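Local atomic coordinates of oxidoreductase, short-chain dehydrogenase/reductase family (Aeromonas hydrophila subsp. hydrophila, PDB entry 3L6E), a protein that probably acts as a nicotinamide-dependent carbonyl reductase of the short-chain dehydrogenase family, possibly reducing 3-dehydrosphinganine in sphingolipid metabolism. Residues Ser13-Ala18 with Leu176-Ile181; Val110-Val115 with Trp153-Phe158. All blocks are in the same frame, centred on the assembly; numbering follows the deposited sequence.

Contact 1 of 2, residues Ser13-Ala18 with Leu176-Ile181; sequences SGLGRA and LYPSGI
Leu15, in the first turn of helix 14-25, points toward strand 171-181 and touches both Pro178 and Ile181 with one methyl group, CD1. Its CG lies roughly opposite the backbone N (chi1 -146°), which sends the branched end out from the helix to the strand. Along the strand, Leu176 comes first: its backbone pairs with strand 128-137 and its side chain lies on Met207 of helix 200-210. Tyr177 instead stacks with Phe223 in strand 217-226. Pro178 turns back toward the helix, and its ring carbon CG meets Leu15 CD1 at 4.3 Å; the rigid, apolar ring also rests on Val133 and Met207. Gly180 has a positive phi (117°), a backbone shape in which a beta carbon would be pressed against the carbonyl oxygen of Ser179, and the chain bends there into Ile181. Ile181 CG1 then reaches Leu15 CD1 at 4.2 Å, so the leucine methyl meets two apolar neighbours at loose van der Waals distance. The start of the helix is secured separately. Ser13 is its N-cap: OG accepts from Gly16 N at 2.7 Å and also bonds to the carbonyl of Gly10. Gly16 leaves that hydroxyl room, since a beta carbon there would crowd it. Gly10, Gly14 and Gly16 fit the TGxxxGxG motif of classical short-chain dehydrogenases, the glycine-rich turn of a Rossmann fold that in relatives receives the dinucleotide; here its buried leucine packs on Pro178 and Ile181 of strand 171-181.

Contact 2 of 2, residues Val110-Val115 with Trp153-Phe158; sequences VSTILV and WGMRGF. Unlike the reference sequence in segment 110-115: Val110 (reference Ile).
Thr112 and Met155, whose CA atoms are 7.0 Å apart, lie where helices 98-123 and 145-165 run side by side in nearly the same direction, their local axes 10.2 Å apart and crossing at -18°. With that spacing it is side chains that bridge the gap, and Phe158 does most of the work. Its CG is anti to the backbone N (chi1 171°), carrying the ring out to Ile113. Ile113 CG1 sits over the middle of one ring face, 3.5 Å from the centroid and only 5° off the ring normal, a CH-pi contact with almost no lateral offset. The other branches of the isoleucine spread over the rim of the ring: Ile113 CG2 lies 3.9 Å from Phe158 CZ, and Ile113 CD1 is 3.9 Å from Phe158 CD1. A beta-branched residue suits this place because it offers several carbons to one flat surface. Beside Ile113 in sequence, Thr112 meets Met155, a selenomethionine about one turn before Phe158; the two side chains cross at about a right angle. Met155 SE meets Thr112 OG1 at 3.6 Å in a van der Waals contact. The hydroxyl finds its polar partner within its own helix, bonding to the carbonyl of Asn108 one turn back; a threonine can thus be buried here without a polar partner across the interface. Beneath the pair lies the sheet: Thr112 rests on His83 of strand 80-84 and Asn132 of strand 128-137, while Met155 rests on Leu134 of that same strand. Further along helix 98-123, Leu114 and Val115 pack against helix 61-75, which places helix 98-123 between two helical neighbours on this layer of the fold.

Contact 1 and contact 2 lie on opposite faces of the central parallel sheet, their centres about 17 Å apart. Strand 128-137 runs between them, with Val133 under Leu15 and the next residue, Leu134, under Met155. Helix 145-165 leads directly into strand 171-181, a beta-alpha-beta crossover from strand 128-137, and contact 2 is nested within the chain loop that contact 1 closes. The two also touch, Tyr177 OH packing 3.5 Å from Arg156 NE. Contact 1 belongs to the probable dinucleotide site; helix 145-165 carries, just before segment 153-158, a Tyr-x-x-x-Lys sequence that in relatives supplies catalytic residues.

Contact 1 of 2, residues Ser13-Ala18 with Leu176-Ile181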
loop_
_atom_site.group_PDB
_atom_site.type_symbol
_atom_site.label_atom_id
_atom_site.label_comp_id
_atom_site.label_asym_id
_atom_site.label_seq_id
_atom_site.Cartn_x
_atom_site.Cartn_y
_atom_site.Cartn_z
ATOM N N SER A 13 14.496 7.462 15.211
ATOM C CA SER A 13 13.241 6.800 15.635
ATOM C C SER A 13 13.316 5.285 15.398
ATOM O O SER A 13 14.110 4.820 14.572
ATOM C CB SER A 13 12.042 7.391 14.884
ATOM O OG SER A 13 12.166 7.160 13.480
ATOM N N GLY A 14 12.509 4.516 16.125
ATOM C CA GLY A 14 12.485 3.057 15.971
ATOM C C GLY A 14 12.228 2.736 14.511
ATOM O O GLY A 14 12.873 1.858 13.923
ATOM N N LEU A 15 11.296 3.498 13.941
ATOM C CA LEU A 15 10.893 3.443 12.542
ATOM C C LEU A 15 12.021 3.839 11.595
ATOM O O LEU A 15 12.342 3.097 10.661
ATOM C CB LEU A 15 9.710 4.388 12.348
ATOM C CG LEU A 15 8.570 4.114 11.370
ATOM C CD1 LEU A 15 7.235 4.432 12.039
ATOM C CD2 LEU A 15 8.736 4.947 10.109
ATOM N N GLY A 16 12.600 5.016 11.817
ATOM C CA GLY A 16 13.735 5.473 11.001
ATOM C C GLY A 16 14.961 4.563 11.051
ATOM O O GLY A 16 15.637 4.370 10.023
ATOM N N ARG A 17 15.238 4.012 12.242
ATOM C CA ARG A 17 16.277 2.990 12.440
ATOM C C ARG A 17 15.996 1.797 11.545
ATOM O O ARG A 17 16.844 1.419 10.733
ATOM C CB ARG A 17 16.324 2.506 13.901
ATOM C CG ARG A 17 17.429 3.054 14.795
ATOM C CD ARG A 17 17.589 2.189 16.084
ATOM N NE ARG A 17 17.251 0.775 15.864
ATOM C CZ ARG A 17 18.058 -0.265 16.086
ATOM N NH1 ARG A 17 17.635 -1.493 15.835
ATOM N NH2 ARG A 17 19.283 -0.084 16.561
ATOM N N ALA A 18 14.798 1.218 11.664
ATOM C CA ALA A 18 14.457 0.011 10.906
ATOM C C ALA A 18 14.535 0.241 9.390
ATOM O O ALA A 18 15.015 -0.612 8.641
ATOM C CB ALA A 18 13.058 -0.516 11.304
ATOM N N LEU A 176 3.014 7.150 3.209
ATOM C CA LEU A 176 2.971 5.858 3.893
ATOM C C LEU A 176 2.360 6.027 5.291
ATOM O O LEU A 176 2.762 6.919 6.020
ATOM C CB LEU A 176 4.388 5.272 4.015
ATOM C CG LEU A 176 5.251 5.292 2.735
ATOM C CD1 LEU A 176 6.724 5.155 3.047
ATOM C CD2 LEU A 176 4.827 4.244 1.733
ATOM N N TYR A 177 1.415 5.148 5.640
ATOM C CA TYR A 177 0.629 5.265 6.862
ATOM C C TYR A 177 0.693 4.019 7.763
ATOM O O TYR A 177 -0.172 3.150 7.686
ATOM C CB TYR A 177 -0.830 5.556 6.493
ATOM C CG TYR A 177 -1.020 6.784 5.633
ATOM C CD1 TYR A 177 -0.742 6.759 4.239
ATOM C CD2 TYR A 177 -1.502 7.962 6.188
ATOM C CE1 TYR A 177 -0.949 7.892 3.447
ATOM C CE2 TYR A 177 -1.715 9.095 5.418
ATOM C CZ TYR A 177 -1.446 9.058 4.047
ATOM O OH TYR A 177 -1.636 10.206 3.302
ATOM N N PRO A 178 1.738 3.899 8.569
ATOM C CA PRO A 178 1.771 2.847 9.589
ATOM C C PRO A 178 0.927 3.284 10.771
ATOM O O PRO A 178 1.332 4.200 11.471
ATOM C CB PRO A 178 3.235 2.839 10.056
ATOM C CG PRO A 178 3.946 3.915 9.273
ATOM C CD PRO A 178 2.909 4.788 8.648
ATOM N N SER A 179 -0.225 2.658 10.982
ATOM C CA SER A 179 -1.075 2.953 12.141
ATOM C C SER A 179 -0.906 1.908 13.223
ATOM O O SER A 179 -1.290 0.747 13.041
ATOM C CB SER A 179 -2.548 2.997 11.747
ATOM O OG SER A 179 -2.895 4.261 11.230
ATOM N N GLY A 180 -0.340 2.322 14.353
ATOM C CA GLY A 180 -0.260 1.450 15.525
ATOM C C GLY A 180 1.159 1.123 15.936
ATOM O O GLY A 180 1.434 0.024 16.428
ATOM N N ILE A 181 2.060 2.077 15.740
ATOM C CA ILE A 181 3.439 1.913 16.159
ATOM C C ILE A 181 3.582 2.258 17.661
ATOM O O ILE A 181 2.775 3.016 18.212
ATOM C CB ILE A 181 4.401 2.719 15.241
ATOM C CG1 ILE A 181 5.793 2.076 15.205
ATOM C CG2 ILE A 181 4.440 4.199 15.621
ATOM C CD1 ILE A 181 5.955 1.010 14.124
#

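Contact 2 of 2, residues Val110-Val115 with Trp153-Phe158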
loop_
_atom_site.group_PDB
_atom_site.type_symbol
_atom_site.label_atom_id
_atom_site.label_comp_id
_atom_site.label_asym_id
_atom_site.label_seq_id
_atom_site.Cartn_x
_atom_site.Cartn_y
_atom_site.Cartn_z
ATOM N N VAL A 110 6.017 21.738 9.777
ATOM C CA VAL A 110 7.104 22.592 9.323
ATOM C C VAL A 110 8.255 21.761 8.760
ATOM O O VAL A 110 8.780 22.061 7.678
ATOM C CB VAL A 110 7.596 23.522 10.461
ATOM C CG1 VAL A 110 8.815 24.317 10.040
ATOM C CG2 VAL A 110 6.484 24.466 10.900
ATOM N N SER A 111 8.645 20.710 9.477
ATOM C CA SER A 111 9.714 19.849 8.993
ATOM C C SER A 111 9.229 19.204 7.710
ATOM O O SER A 111 9.974 19.132 6.737
ATOM C CB SER A 111 10.145 18.807 10.037
ATOM O OG SER A 111 9.237 17.713 10.115
ATOM N N THR A 112 7.962 18.793 7.683
ATOM C CA THR A 112 7.438 18.127 6.494
ATOM C C THR A 112 7.496 19.047 5.277
ATOM O O THR A 112 7.917 18.626 4.204
ATOM C CB THR A 112 6.024 17.554 6.685
ATOM O OG1 THR A 112 6.052 16.552 7.701
ATOM C CG2 THR A 112 5.532 16.900 5.405
ATOM N N ILE A 113 7.092 20.296 5.465
ATOM C CA ILE A 113 7.087 21.297 4.381
ATOM C C ILE A 113 8.487 21.658 3.880
ATOM O O ILE A 113 8.710 21.745 2.672
ATOM C CB ILE A 113 6.296 22.552 4.783
ATOM C CG1 ILE A 113 4.805 22.195 4.858
ATOM C CG2 ILE A 113 6.526 23.690 3.781
ATOM C CD1 ILE A 113 3.901 23.298 5.335
ATOM N N LEU A 114 9.417 21.851 4.809
ATOM C CA LEU A 114 10.789 22.238 4.479
ATOM C C LEU A 114 11.572 21.110 3.799
ATOM O O LEU A 114 12.322 21.352 2.855
ATOM C CB LEU A 114 11.528 22.712 5.727
ATOM C CG LEU A 114 11.071 23.997 6.415
ATOM C CD1 LEU A 114 11.619 24.020 7.827
ATOM C CD2 LEU A 114 11.487 25.259 5.645
ATOM N N VAL A 115 11.386 19.878 4.263
ATOM C CA VAL A 115 12.023 18.743 3.603
ATOM C C VAL A 115 11.479 18.597 2.174
ATOM O O VAL A 115 12.232 18.331 1.232
ATOM C CB VAL A 115 11.865 17.454 4.436
ATOM C CG1 VAL A 115 12.267 16.199 3.644
ATOM C CG2 VAL A 115 12.676 17.568 5.719
ATOM N N TRP A 153 -3.543 15.141 9.465
ATOM C CA TRP A 153 -4.384 15.718 8.399
ATOM C C TRP A 153 -3.769 16.945 7.711
ATOM O O TRP A 153 -3.731 16.998 6.488
ATOM C CB TRP A 153 -5.839 15.950 8.843
ATOM C CG TRP A 153 -6.576 14.657 8.835
ATOM C CD1 TRP A 153 -6.911 13.896 9.921
ATOM C CD2 TRP A 153 -6.989 13.913 7.679
ATOM N NE1 TRP A 153 -7.541 12.742 9.518
ATOM C CE2 TRP A 153 -7.594 12.718 8.148
ATOM C CE3 TRP A 153 -6.927 14.147 6.291
ATOM C CZ2 TRP A 153 -8.141 11.754 7.276
ATOM C CZ3 TRP A 153 -7.466 13.189 5.422
ATOM C CH2 TRP A 153 -8.064 12.002 5.922
ATOM N N GLY A 154 -3.250 17.886 8.487
ATOM C CA GLY A 154 -2.475 18.995 7.927
ATOM C C GLY A 154 -1.349 18.571 6.986
ATOM O O GLY A 154 -1.180 19.164 5.915
HETATM N N MSE A 155 -0.590 17.546 7.381
HETATM C CA MSE A 155 0.517 17.028 6.575
HETATM C C MSE A 155 0.033 16.413 5.270
HETATM O O MSE A 155 0.622 16.630 4.219
HETATM C CB MSE A 155 1.325 15.974 7.359
HETATM C CG MSE A 155 2.178 16.568 8.462
HETATM SE SE MSE A 155 3.236 15.235 9.417
HETATM C CE MSE A 155 1.882 14.495 10.604
ATOM N N ARG A 156 -1.029 15.620 5.366
ATOM C CA ARG A 156 -1.675 15.032 4.209
ATOM C C ARG A 156 -2.244 16.102 3.289
ATOM O O ARG A 156 -2.122 16.001 2.068
ATOM C CB ARG A 156 -2.775 14.088 4.652
ATOM C CG ARG A 156 -3.399 13.288 3.531
ATOM C CD ARG A 156 -4.327 12.241 4.101
ATOM N NE ARG A 156 -4.876 11.371 3.064
ATOM C CZ ARG A 156 -5.483 10.209 3.296
ATOM N NH1 ARG A 156 -5.629 9.756 4.539
ATOM N NH2 ARG A 156 -5.950 9.499 2.271
ATOM N N GLY A 157 -2.857 17.132 3.877
ATOM C CA GLY A 157 -3.397 18.240 3.087
ATOM C C GLY A 157 -2.296 18.835 2.225
ATOM O O GLY A 157 -2.415 18.888 1.012
ATOM N N PHE A 158 -1.208 19.232 2.870
ATOM C CA PHE A 158 -0.045 19.802 2.199
ATOM C C PHE A 158 0.481 18.890 1.083
ATOM O O PHE A 158 0.625 19.325 -0.052
ATOM C CB PHE A 158 1.083 20.107 3.208
ATOM C CG PHE A 158 2.383 20.504 2.551
ATOM C CD1 PHE A 158 2.548 21.779 2.019
ATOM C CD2 PHE A 158 3.423 19.594 2.430
ATOM C CE1 PHE A 158 3.742 22.141 1.396
ATOM C CE2 PHE A 158 4.615 19.943 1.796
ATOM C CZ PHE A 158 4.778 21.227 1.289
#